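Local coordinates for protein spore cortex-lytic enzyme (Bacillus cereus ATCC 14579, PDB 6TCI) that probably acts as an N-acetylmuramyl-L-alanine amidase that hydrolyses the spore cortex during germination, here represented by its putative peptidoglycan-binding N-terminal domain, at residues D15-E18 with L19-L23; R22-N26 with G27-G31; F37-G40 with T41-L45. All coordinates share one frame; numbering follows the deposited sequence.

Contact 1: D15-E18 with L19-L23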
ATOM      1  N   ASP A  15       2.837  -8.588   4.463  1.00 17.90           N
ATOM      2  CA  ASP A  15       2.160  -7.844   3.401  1.00 16.33           C
ATOM      3  C   ASP A  15       2.241  -6.348   3.653  1.00 14.20           C
ATOM      4  O   ASP A  15       2.391  -5.562   2.714  1.00 14.29           O
ATOM      5  CB  ASP A  15       0.684  -8.237   3.310  1.00 18.71           C
ATOM      6  CG  ASP A  15       0.436  -9.451   2.436  1.00 23.84           C
ATOM      7  OD1 ASP A  15       1.354  -9.899   1.716  1.00 26.08           O
ATOM      8  OD2 ASP A  15      -0.707  -9.959   2.468  1.00 27.56           O
ATOM      9  N   VAL A  16       2.123  -5.934   4.919  1.00 14.07           N
ATOM     10  CA  VAL A  16       2.175  -4.511   5.241  1.00 13.08           C
ATOM     11  C   VAL A  16       3.581  -3.956   5.047  1.00 14.16           C
ATOM     12  O   VAL A  16       3.752  -2.826   4.568  1.00 14.42           O
ATOM     13  CB  VAL A  16       1.641  -4.259   6.661  1.00 13.47           C
ATOM     14  CG1 VAL A  16       1.694  -2.774   6.995  1.00 14.67           C
ATOM     15  CG2 VAL A  16       0.227  -4.788   6.796  1.00 14.61           C
ATOM     16  N   ILE A  17       4.607  -4.717   5.446  1.00 14.83           N
ATOM     17  CA  ILE A  17       5.987  -4.303   5.192  1.00 15.99           C
ATOM     18  C   ILE A  17       6.214  -4.062   3.704  1.00 16.27           C
ATOM     19  O   ILE A  17       6.772  -3.035   3.305  1.00 16.70           O
ATOM     20  CB  ILE A  17       6.984  -5.333   5.753  1.00 18.20           C
ATOM     21  CG1 ILE A  17       6.876  -5.418   7.272  1.00 19.74           C
ATOM     22  CG2 ILE A  17       8.406  -4.951   5.368  1.00 19.47           C
ATOM     23  CD1 ILE A  17       7.573  -6.613   7.861  1.00 22.23           C
ATOM     24  N   GLU A  18       5.795  -5.012   2.859  1.00 13.83           N
ATOM     25  CA  GLU A  18       5.993  -4.823   1.423  1.00 13.91           C
ATOM     26  C   GLU A  18       5.169  -3.655   0.896  1.00 13.74           C
ATOM     27  O   GLU A  18       5.653  -2.878   0.061  1.00 13.14           O
ATOM     28  CB  GLU A  18       5.679  -6.100   0.647  1.00 16.06           C
ATOM     29  CG  GLU A  18       5.795  -5.909  -0.854  1.00 19.02           C
ATOM     30  CD  GLU A  18       5.754  -7.202  -1.632  1.00 22.45           C
ATOM     31  OE1 GLU A  18       5.902  -8.281  -1.017  1.00 25.26           O
ATOM     32  OE2 GLU A  18       5.559  -7.131  -2.867  1.00 22.54           O
ATOM     33  N   LEU A  19       3.930  -3.509   1.376  1.00 13.27           N
ATOM     34  CA  LEU A  19       3.087  -2.396   0.947  1.00 11.93           C
ATOM     35  C   LEU A  19       3.728  -1.056   1.300  1.00 12.95           C
ATOM     36  O   LEU A  19       3.828  -0.155   0.453  1.00 13.05           O
ATOM     37  CB  LEU A  19       1.707  -2.511   1.596  1.00 11.63           C
ATOM     38  CG  LEU A  19       0.759  -1.337   1.320  1.00 13.06           C
ATOM     39  CD1 LEU A  19       0.298  -1.383  -0.107  1.00 14.88           C
ATOM     40  CD2 LEU A  19      -0.443  -1.385   2.255  1.00 14.75           C
ATOM     41  N   GLN A  20       4.157  -0.904   2.556  1.00 13.05           N
ATOM     42  CA  GLN A  20       4.789   0.341   2.976  1.00 12.85           C
ATOM     43  C   GLN A  20       6.069   0.597   2.197  1.00 14.09           C
ATOM     44  O   GLN A  20       6.350   1.736   1.816  1.00 15.03           O
ATOM     45  CB  GLN A  20       5.089   0.309   4.475  1.00 13.47           C
ATOM     46  CG  GLN A  20       3.845   0.374   5.346  1.00 13.98           C
ATOM     47  CD  GLN A  20       4.166   0.157   6.810  1.00 15.90           C
ATOM     48  OE1 GLN A  20       5.189  -0.450   7.147  1.00 16.82           O
ATOM     49  NE2 GLN A  20       3.291   0.639   7.692  1.00 16.06           N
ATOM     50  N   SER A  21       6.849  -0.455   1.944  1.00 13.74           N
ATOM     51  CA  SER A  21       8.113  -0.289   1.231  1.00 14.42           C
ATOM     52  C   SER A  21       7.889   0.122  -0.220  1.00 14.07           C
ATOM     53  O   SER A  21       8.605   0.991  -0.747  1.00 15.01           O
ATOM     54  CB  SER A  21       8.919  -1.588   1.292  1.00 14.60           C
ATOM     55  OG  SER A  21       9.233  -1.933   2.639  1.00 17.78           O
ATOM     56  N   ARG A  22       6.928  -0.514  -0.899  1.00 13.46           N
ATOM     57  CA  ARG A  22       6.644  -0.113  -2.276  1.00 13.48           C
ATOM     58  C   ARG A  22       6.104   1.311  -2.331  1.00 14.04           C
ATOM     59  O   ARG A  22       6.492   2.096  -3.206  1.00 15.05           O
ATOM     60  CB  ARG A  22       5.668  -1.089  -2.929  1.00 13.70           C
ATOM     61  CG  ARG A  22       6.298  -2.430  -3.273  1.00 13.41           C
ATOM     62  CD  ARG A  22       5.330  -3.324  -4.036  1.00 13.86           C
ATOM     63  NE  ARG A  22       5.847  -4.673  -4.268  1.00 14.16           N
ATOM     64  CZ  ARG A  22       6.591  -5.029  -5.312  1.00 14.01           C
ATOM     65  NH1 ARG A  22       6.934  -4.136  -6.242  1.00 15.04           N
ATOM     66  NH2 ARG A  22       6.989  -6.289  -5.435  1.00 16.89           N
ATOM     67  N   LEU A  23       5.215   1.669  -1.398  1.00 13.68           N
ATOM     68  CA  LEU A  23       4.700   3.035  -1.369  1.00 13.73           C
ATOM     69  C   LEU A  23       5.812   4.033  -1.075  1.00 15.29           C
ATOM     70  O   LEU A  23       5.790   5.157  -1.580  1.00 17.79           O
ATOM     71  CB  LEU A  23       3.573   3.164  -0.344  1.00 12.85           C
ATOM     72  CG  LEU A  23       2.245   2.483  -0.680  1.00 11.75           C
ATOM     73  CD1 LEU A  23       1.325   2.495   0.524  1.00 12.42           C
ATOM     74  CD2 LEU A  23       1.572   3.174  -1.845  1.00 13.15           C
TER

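Contact 2: R22-N26 with G27-G31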
ATOM      1  N   ARG A  22       6.928  -0.514  -0.899  1.00 13.46           N
ATOM      2  CA  ARG A  22       6.644  -0.113  -2.276  1.00 13.48           C
ATOM      3  C   ARG A  22       6.104   1.311  -2.331  1.00 14.04           C
ATOM      4  O   ARG A  22       6.492   2.096  -3.206  1.00 15.05           O
ATOM      5  CB  ARG A  22       5.668  -1.089  -2.929  1.00 13.70           C
ATOM      6  CG  ARG A  22       6.298  -2.430  -3.273  1.00 13.41           C
ATOM      7  CD  ARG A  22       5.330  -3.324  -4.036  1.00 13.86           C
ATOM      8  NE  ARG A  22       5.847  -4.673  -4.268  1.00 14.16           N
ATOM      9  CZ  ARG A  22       6.591  -5.029  -5.312  1.00 14.01           C
ATOM     10  NH1 ARG A  22       6.934  -4.136  -6.242  1.00 15.04           N
ATOM     11  NH2 ARG A  22       6.989  -6.289  -5.435  1.00 16.89           N
ATOM     12  N   LEU A  23       5.215   1.669  -1.398  1.00 13.68           N
ATOM     13  CA  LEU A  23       4.700   3.035  -1.369  1.00 13.73           C
ATOM     14  C   LEU A  23       5.812   4.033  -1.075  1.00 15.29           C
ATOM     15  O   LEU A  23       5.790   5.157  -1.580  1.00 17.79           O
ATOM     16  CB  LEU A  23       3.573   3.164  -0.344  1.00 12.85           C
ATOM     17  CG  LEU A  23       2.245   2.483  -0.680  1.00 11.75           C
ATOM     18  CD1 LEU A  23       1.325   2.495   0.524  1.00 12.42           C
ATOM     19  CD2 LEU A  23       1.572   3.174  -1.845  1.00 13.15           C
ATOM     20  N   LYS A  24       6.783   3.650  -0.242  1.00 15.71           N
ATOM     21  CA  LYS A  24       7.908   4.540   0.026  1.00 18.18           C
ATOM     22  C   LYS A  24       8.763   4.725  -1.220  1.00 19.17           C
ATOM     23  O   LYS A  24       9.147   5.851  -1.558  1.00 22.22           O
ATOM     24  CB  LYS A  24       8.744   3.998   1.184  1.00 19.53           C
ATOM     25  CG  LYS A  24      10.009   4.802   1.449  1.00 20.23           C
ATOM     26  CD  LYS A  24      10.714   4.312   2.700  1.00 22.69           C
ATOM     27  CE  LYS A  24       9.923   4.654   3.946  1.00 26.09           C
ATOM     28  NZ  LYS A  24       9.802   6.129   4.122  1.00 29.32           N
ATOM     29  N   TYR A  25       9.052   3.626  -1.924  1.00 18.38           N
ATOM     30  CA  TYR A  25       9.852   3.699  -3.143  1.00 18.70           C
ATOM     31  C   TYR A  25       9.204   4.609  -4.175  1.00 22.24           C
ATOM     32  O   TYR A  25       9.904   5.301  -4.927  1.00 23.92           O
ATOM     33  CB  TYR A  25      10.026   2.286  -3.706  1.00 17.61           C
ATOM     34  CG  TYR A  25      11.087   2.160  -4.777  1.00 16.92           C
ATOM     35  CD1 TYR A  25      12.434   2.127  -4.449  1.00 17.73           C
ATOM     36  CD2 TYR A  25      10.736   2.060  -6.120  1.00 17.76           C
ATOM     37  CE1 TYR A  25      13.398   1.998  -5.417  1.00 17.07           C
ATOM     38  CE2 TYR A  25      11.702   1.940  -7.101  1.00 17.46           C
ATOM     39  CZ  TYR A  25      13.032   1.905  -6.741  1.00 17.69           C
ATOM     40  OH  TYR A  25      14.012   1.785  -7.703  1.00 19.12           O
ATOM     41  N   ASN A  26       7.875   4.623  -4.220  1.00 23.47           N
ATOM     42  CA  ASN A  26       7.119   5.460  -5.137  1.00 27.70           C
ATOM     43  C   ASN A  26       6.917   6.884  -4.626  1.00 28.33           C
ATOM     44  O   ASN A  26       6.370   7.712  -5.359  1.00 32.90           O
ATOM     45  CB  ASN A  26       5.764   4.812  -5.461  1.00 31.92           C
ATOM     46  CG  ASN A  26       5.841   3.866  -6.647  1.00 36.44           C
ATOM     47  OD1 ASN A  26       6.075   4.292  -7.770  1.00 39.15           O
ATOM     48  ND2 ASN A  26       5.605   2.583  -6.404  1.00 38.42           N
ATOM     49  N   GLY A  27       7.329   7.188  -3.395  1.00 27.52           N
ATOM     50  CA  GLY A  27       7.247   8.537  -2.860  1.00 26.74           C
ATOM     51  C   GLY A  27       5.963   8.880  -2.140  1.00 27.18           C
ATOM     52  O   GLY A  27       5.680  10.069  -1.945  1.00 31.97           O
ATOM     53  N   PHE A  28       5.169   7.890  -1.754  1.00 24.34           N
ATOM     54  CA  PHE A  28       3.907   8.154  -1.077  1.00 21.99           C
ATOM     55  C   PHE A  28       3.961   7.938   0.427  1.00 23.23           C
ATOM     56  O   PHE A  28       3.265   8.646   1.165  1.00 25.78           O
ATOM     57  CB  PHE A  28       2.792   7.277  -1.654  1.00 20.56           C
ATOM     58  CG  PHE A  28       2.436   7.604  -3.067  1.00 19.83           C
ATOM     59  CD1 PHE A  28       1.511   8.598  -3.351  1.00 21.42           C
ATOM     60  CD2 PHE A  28       3.027   6.922  -4.115  1.00 19.67           C
ATOM     61  CE1 PHE A  28       1.183   8.906  -4.661  1.00 22.69           C
ATOM     62  CE2 PHE A  28       2.713   7.228  -5.426  1.00 21.81           C
ATOM     63  CZ  PHE A  28       1.785   8.216  -5.698  1.00 22.23           C
ATOM     64  N   TYR A  29       4.749   6.976   0.902  1.00 22.97           N
ATOM     65  CA  TYR A  29       4.814   6.644   2.320  1.00 23.76           C
ATOM     66  C   TYR A  29       6.084   7.239   2.911  1.00 27.90           C
ATOM     67  O   TYR A  29       7.191   6.849   2.526  1.00 28.35           O
ATOM     68  CB  TYR A  29       4.784   5.131   2.528  1.00 20.76           C
ATOM     69  CG  TYR A  29       4.802   4.727   3.981  1.00 20.10           C
ATOM     70  CD1 TYR A  29       3.675   4.877   4.781  1.00 21.86           C
ATOM     71  CD2 TYR A  29       5.945   4.200   4.559  1.00 20.58           C
ATOM     72  CE1 TYR A  29       3.691   4.514   6.113  1.00 23.48           C
ATOM     73  CE2 TYR A  29       5.968   3.837   5.890  1.00 22.14           C
ATOM     74  CZ  TYR A  29       4.841   3.995   6.661  1.00 23.57           C
ATOM     75  OH  TYR A  29       4.865   3.630   7.988  1.00 25.33           O
ATOM     76  N   THR A  30       5.913   8.167   3.860  1.00 31.42           N
ATOM     77  CA  THR A  30       6.998   8.959   4.423  1.00 34.15           C
ATOM     78  C   THR A  30       7.554   8.408   5.729  1.00 34.56           C
ATOM     79  O   THR A  30       8.696   8.736   6.078  1.00 36.48           O
ATOM     80  CB  THR A  30       6.519  10.402   4.666  1.00 37.23           C
ATOM     81  OG1 THR A  30       5.586  10.427   5.754  1.00 39.74           O
ATOM     82  CG2 THR A  30       5.834  10.959   3.432  1.00 37.65           C
ATOM     83  N   GLY A  31       6.785   7.601   6.457  1.00 33.39           N
ATOM     84  CA  GLY A  31       7.158   7.187   7.791  1.00 32.59           C
ATOM     85  C   GLY A  31       8.101   6.000   7.806  1.00 31.51           C
ATOM     86  O   GLY A  31       8.652   5.573   6.789  1.00 30.48           O
TER

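Contact 3: F37-G40 with T41-L45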
ATOM      1  N   PHE A  37      -0.345  -1.288   9.773  1.00 14.76           N
ATOM      2  CA  PHE A  37      -1.162  -0.473   8.868  1.00 13.61           C
ATOM      3  C   PHE A  37      -1.989   0.509   9.701  1.00 15.04           C
ATOM      4  O   PHE A  37      -3.063   0.170  10.210  1.00 16.01           O
ATOM      5  CB  PHE A  37      -2.028  -1.387   8.009  1.00 12.75           C
ATOM      6  CG  PHE A  37      -2.664  -0.727   6.798  1.00 12.49           C
ATOM      7  CD1 PHE A  37      -3.323   0.497   6.885  1.00 12.50           C
ATOM      8  CD2 PHE A  37      -2.682  -1.398   5.581  1.00 12.93           C
ATOM      9  CE1 PHE A  37      -3.948   1.050   5.764  1.00 12.25           C
ATOM     10  CE2 PHE A  37      -3.302  -0.854   4.469  1.00 14.41           C
ATOM     11  CZ  PHE A  37      -3.931   0.374   4.561  1.00 14.66           C
ATOM     12  N   GLY A  38      -1.492   1.738   9.828  1.00 15.82           N
ATOM     13  CA  GLY A  38      -2.231   2.798  10.486  1.00 13.79           C
ATOM     14  C   GLY A  38      -2.460   3.988   9.572  1.00 13.03           C
ATOM     15  O   GLY A  38      -2.443   3.841   8.346  1.00 13.88           O
ATOM     16  N   TRP A  39      -2.637   5.174  10.159  1.00 14.66           N
ATOM     17  CA  TRP A  39      -3.006   6.359   9.387  1.00 14.11           C
ATOM     18  C   TRP A  39      -2.013   6.642   8.266  1.00 14.96           C
ATOM     19  O   TRP A  39      -2.412   6.941   7.131  1.00 14.77           O
ATOM     20  CB  TRP A  39      -3.102   7.582  10.301  1.00 16.16           C
ATOM     21  CG  TRP A  39      -2.921   8.845   9.518  1.00 15.49           C
ATOM     22  CD1 TRP A  39      -1.798   9.609   9.443  1.00 16.45           C
ATOM     23  CD2 TRP A  39      -3.881   9.456   8.646  1.00 16.10           C
ATOM     24  NE1 TRP A  39      -2.001  10.668   8.590  1.00 17.35           N
ATOM     25  CE2 TRP A  39      -3.275  10.600   8.092  1.00 15.80           C
ATOM     26  CE3 TRP A  39      -5.199   9.154   8.294  1.00 15.76           C
ATOM     27  CZ2 TRP A  39      -3.932  11.432   7.189  1.00 16.43           C
ATOM     28  CZ3 TRP A  39      -5.857   9.987   7.406  1.00 16.01           C
ATOM     29  CH2 TRP A  39      -5.222  11.109   6.862  1.00 16.49           C
ATOM     30  N   GLY A  40      -0.715   6.562   8.558  1.00 15.48           N
ATOM     31  CA  GLY A  40       0.262   6.924   7.550  1.00 16.56           C
ATOM     32  C   GLY A  40       0.205   6.023   6.336  1.00 15.71           C
ATOM     33  O   GLY A  40       0.448   6.471   5.211  1.00 15.94           O
ATOM     34  N   THR A  41      -0.121   4.748   6.545  1.00 13.70           N
ATOM     35  CA  THR A  41      -0.259   3.807   5.440  1.00 13.63           C
ATOM     36  C   THR A  41      -1.568   4.026   4.693  1.00 13.89           C
ATOM     37  O   THR A  41      -1.603   3.962   3.460  1.00 13.66           O
ATOM     38  CB  THR A  41      -0.178   2.384   5.997  1.00 13.61           C
ATOM     39  OG1 THR A  41       1.027   2.240   6.763  1.00 15.22           O
ATOM     40  CG2 THR A  41      -0.198   1.358   4.888  1.00 14.13           C
ATOM     41  N   TYR A  42      -2.647   4.286   5.436  1.00 12.48           N
ATOM     42  CA  TYR A  42      -3.936   4.612   4.834  1.00 12.73           C
ATOM     43  C   TYR A  42      -3.813   5.827   3.929  1.00 12.64           C
ATOM     44  O   TYR A  42      -4.255   5.808   2.771  1.00 12.14           O
ATOM     45  CB  TYR A  42      -4.910   4.893   5.978  1.00 13.86           C
ATOM     46  CG  TYR A  42      -6.320   5.318   5.623  1.00 13.53           C
ATOM     47  CD1 TYR A  42      -7.300   4.379   5.316  1.00 15.11           C
ATOM     48  CD2 TYR A  42      -6.687   6.660   5.667  1.00 14.08           C
ATOM     49  CE1 TYR A  42      -8.596   4.771   5.023  1.00 17.20           C
ATOM     50  CE2 TYR A  42      -7.986   7.059   5.387  1.00 15.61           C
ATOM     51  CZ  TYR A  42      -8.935   6.115   5.068  1.00 17.79           C
ATOM     52  OH  TYR A  42     -10.220   6.516   4.782  1.00 20.37           O
ATOM     53  N   TRP A  43      -3.196   6.898   4.444  1.00 12.40           N
ATOM     54  CA  TRP A  43      -3.008   8.129   3.680  1.00 13.42           C
ATOM     55  C   TRP A  43      -2.162   7.887   2.432  1.00 13.99           C
ATOM     56  O   TRP A  43      -2.547   8.270   1.318  1.00 14.46           O
ATOM     57  CB  TRP A  43      -2.348   9.156   4.601  1.00 16.75           C
ATOM     58  CG  TRP A  43      -1.966  10.466   3.983  1.00 19.84           C
ATOM     59  CD1 TRP A  43      -0.700  10.942   3.810  1.00 23.33           C
ATOM     60  CD2 TRP A  43      -2.847  11.492   3.509  1.00 19.19           C
ATOM     61  NE1 TRP A  43      -0.733  12.187   3.237  1.00 25.00           N
ATOM     62  CE2 TRP A  43      -2.040  12.549   3.038  1.00 21.71           C
ATOM     63  CE3 TRP A  43      -4.236  11.612   3.416  1.00 18.06           C
ATOM     64  CZ2 TRP A  43      -2.576  13.717   2.495  1.00 21.76           C
ATOM     65  CZ3 TRP A  43      -4.767  12.772   2.869  1.00 19.10           C
ATOM     66  CH2 TRP A  43      -3.937  13.808   2.420  1.00 20.97           C
ATOM     67  N   ALA A  44      -0.996   7.256   2.603  1.00 12.87           N
ATOM     68  CA  ALA A  44      -0.126   6.977   1.464  1.00 13.08           C
ATOM     69  C   ALA A  44      -0.839   6.137   0.416  1.00 12.37           C
ATOM     70  O   ALA A  44      -0.721   6.396  -0.785  1.00 12.85           O
ATOM     71  CB  ALA A  44       1.134   6.251   1.936  1.00 14.05           C
ATOM     72  N   LEU A  45      -1.572   5.109   0.854  1.00 11.10           N
ATOM     73  CA  LEU A  45      -2.219   4.220  -0.101  1.00 11.48           C
ATOM     74  C   LEU A  45      -3.324   4.935  -0.860  1.00 11.74           C
ATOM     75  O   LEU A  45      -3.457   4.760  -2.076  1.00 12.28           O
ATOM     76  CB  LEU A  45      -2.757   2.975   0.611  1.00 10.52           C
ATOM     77  CG  LEU A  45      -3.472   1.961  -0.294  1.00 11.15           C
ATOM     78  CD1 LEU A  45      -2.582   1.475  -1.435  1.00 13.41           C
ATOM     79  CD2 LEU A  45      -4.026   0.785   0.519  1.00 12.79           C
TER
HETATM   80  O   HOH W   1       0.989   3.421   9.324  1.00 20.13           O

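Contact 1: D15-E18 with L19-L23
The carbonyl oxygen of I17 accepts two bonds from a single residue: the backbone N of S21 reaches I17 O at 2.9 Å, the ordinary bond of the helix, and the hydroxyl OG of S21 donates to I17 O at 2.8 Å from the opposite face of the carbonyl plane. The hydroxyl stands 36° out of that plane, above it. S21 achieves this because chi1 of -61° sets OG beside its own backbone N, turned back toward the preceding turn.

One residue on, E18 and R22 illustrate the i to i+4 salt bridge along a helix. Their side chains run side by side in the same direction. E18 OE2 takes NE of R22 at 2.8 Å on its anti lone pair, and NH2 of R22 at 3.1 Å from above the carboxylate plane. Both nitrogens thus grip one oxygen, which lies in the plane of the guanidinium group although the two flat groups are turned 41° apart. R22 has a second partner, its NH1 bonding T72.

V16 CG1 lies 3.8 Å from Q20 NE2, whose polar partners are T41 and D34. From helix 14-25, L19 packs on L68 of helix 62-71 and on T41 of helix 39-51, while L23 meets both helices as well.

Contact 2: R22-N26 with G27-G31
K24, Y29 and G27 carry the largest part of this contact, which shows a Schellman motif closing a helix and a lysine securing the chain that leaves it. G27 has the positive phi, 90°, that turns the backbone out of helix 14-25, and a glycine, with no side chain, readily accommodates that angle. Its N bonds K24 O at 2.9 Å from well above the carbonyl plane, and the N of F28 bonds L23 O at 2.8 Å; a weak bond from Y29 N also falls on L23 O.

Beyond the turn the chain doubles back past the side of K24. That side chain first runs extended from the backbone and then bends twice, at chi3 (-70°) and again at chi4, which curls NZ round to two backbone carbonyls. NZ donates to Y29 O at 3.1 Å and, at 3.0 Å, to G31 O, the latter bond tilted only 16° from the carbonyl plane. The ammonium group thereby links the carbonyls of Y29 and G31 in a loop without regular secondary structure. Y29 faces the helix with its CB, which packs 3.7 Å from L23 CB. Its ring is covered on one face by the backbone N of G31, and its hydroxyl bonds the carbonyl of K32.

The F28 ring touches N47 and K51 of helix 39-51, and within the turn its contact is made edge-on: CB of N26 lies in the plane of the F28 ring, 3.7 Å from F28 CD2.

Contact 3: F37-G40 with T41-L45
F37 lies across T41, and the methyl group of T41 makes a nearly ideal CH-pi contact with its ring. T41 CG2 sits 3.6 Å from the centroid of the F37 ring, only 3° off the ring normal. The rim of the same ring has other neighbours: CE1 approaches CB of Y42, and CZ meets CD2 of L45 near the ring plane, the F37 and L45 side chains crossing at about a right angle.

G38 is the N-cap. Its carbonyl oxygen starts the helix, accepting the N of Y42 at 3.0 Å in a nearly straight bond and a weak one from T41 N. A water accepts from the N of G38 and also bonds OG1 of T41 at 2.8 Å, linking the loop to the first turn; the same hydroxyl has Q20 as its side-chain partner.

W39 opens the helical run, its O taking the N of W43 at 2.8 Å. The two indoles run alongside in one direction, planes 21° apart, and are displaced so that little ring area is shared. W43 CB stands over one face of the W39 ring, displaced toward the rim, and W43 CE3 comes 3.6 Å from W39 CH2. A first torsion that is anti in both tryptophans sends the side chains the same way, and similar second torsions set the planes. CZ3 of W39 also comes 3.8 Å from CD2 of Y42, at the edge of the tyrosine ring.

G40 ends the segment, its carbonyl accepting A44 N. The buried side of this helix start faces helix 14-25: F37 rests on V16 and L19, and A44 meets L23. Both tryptophans lie on exposed positions instead.

All three contacts belong to the same putative peptidoglycan-binding domain. Contact 1 lies within helix 14-25 and nearest the centre of the chain, about 6 Å between centres; contact 2, the more peripheral, joins the last turn of that helix to the following loop and shares R22 and L23 with it. Contact 3 begins helix 39-51 and is split between a buried side and exposed tryptophans. Their chemistry differs accordingly: charged and hydroxyl side chains on a partly exposed helical face, backbone carbonyls of the last helical turn and of the loop, and aromatic and methyl groups with one bridging water. Contacts 1 and 3 meet across the interface of the two helices, and Y29 joins contact 2 to contact 3.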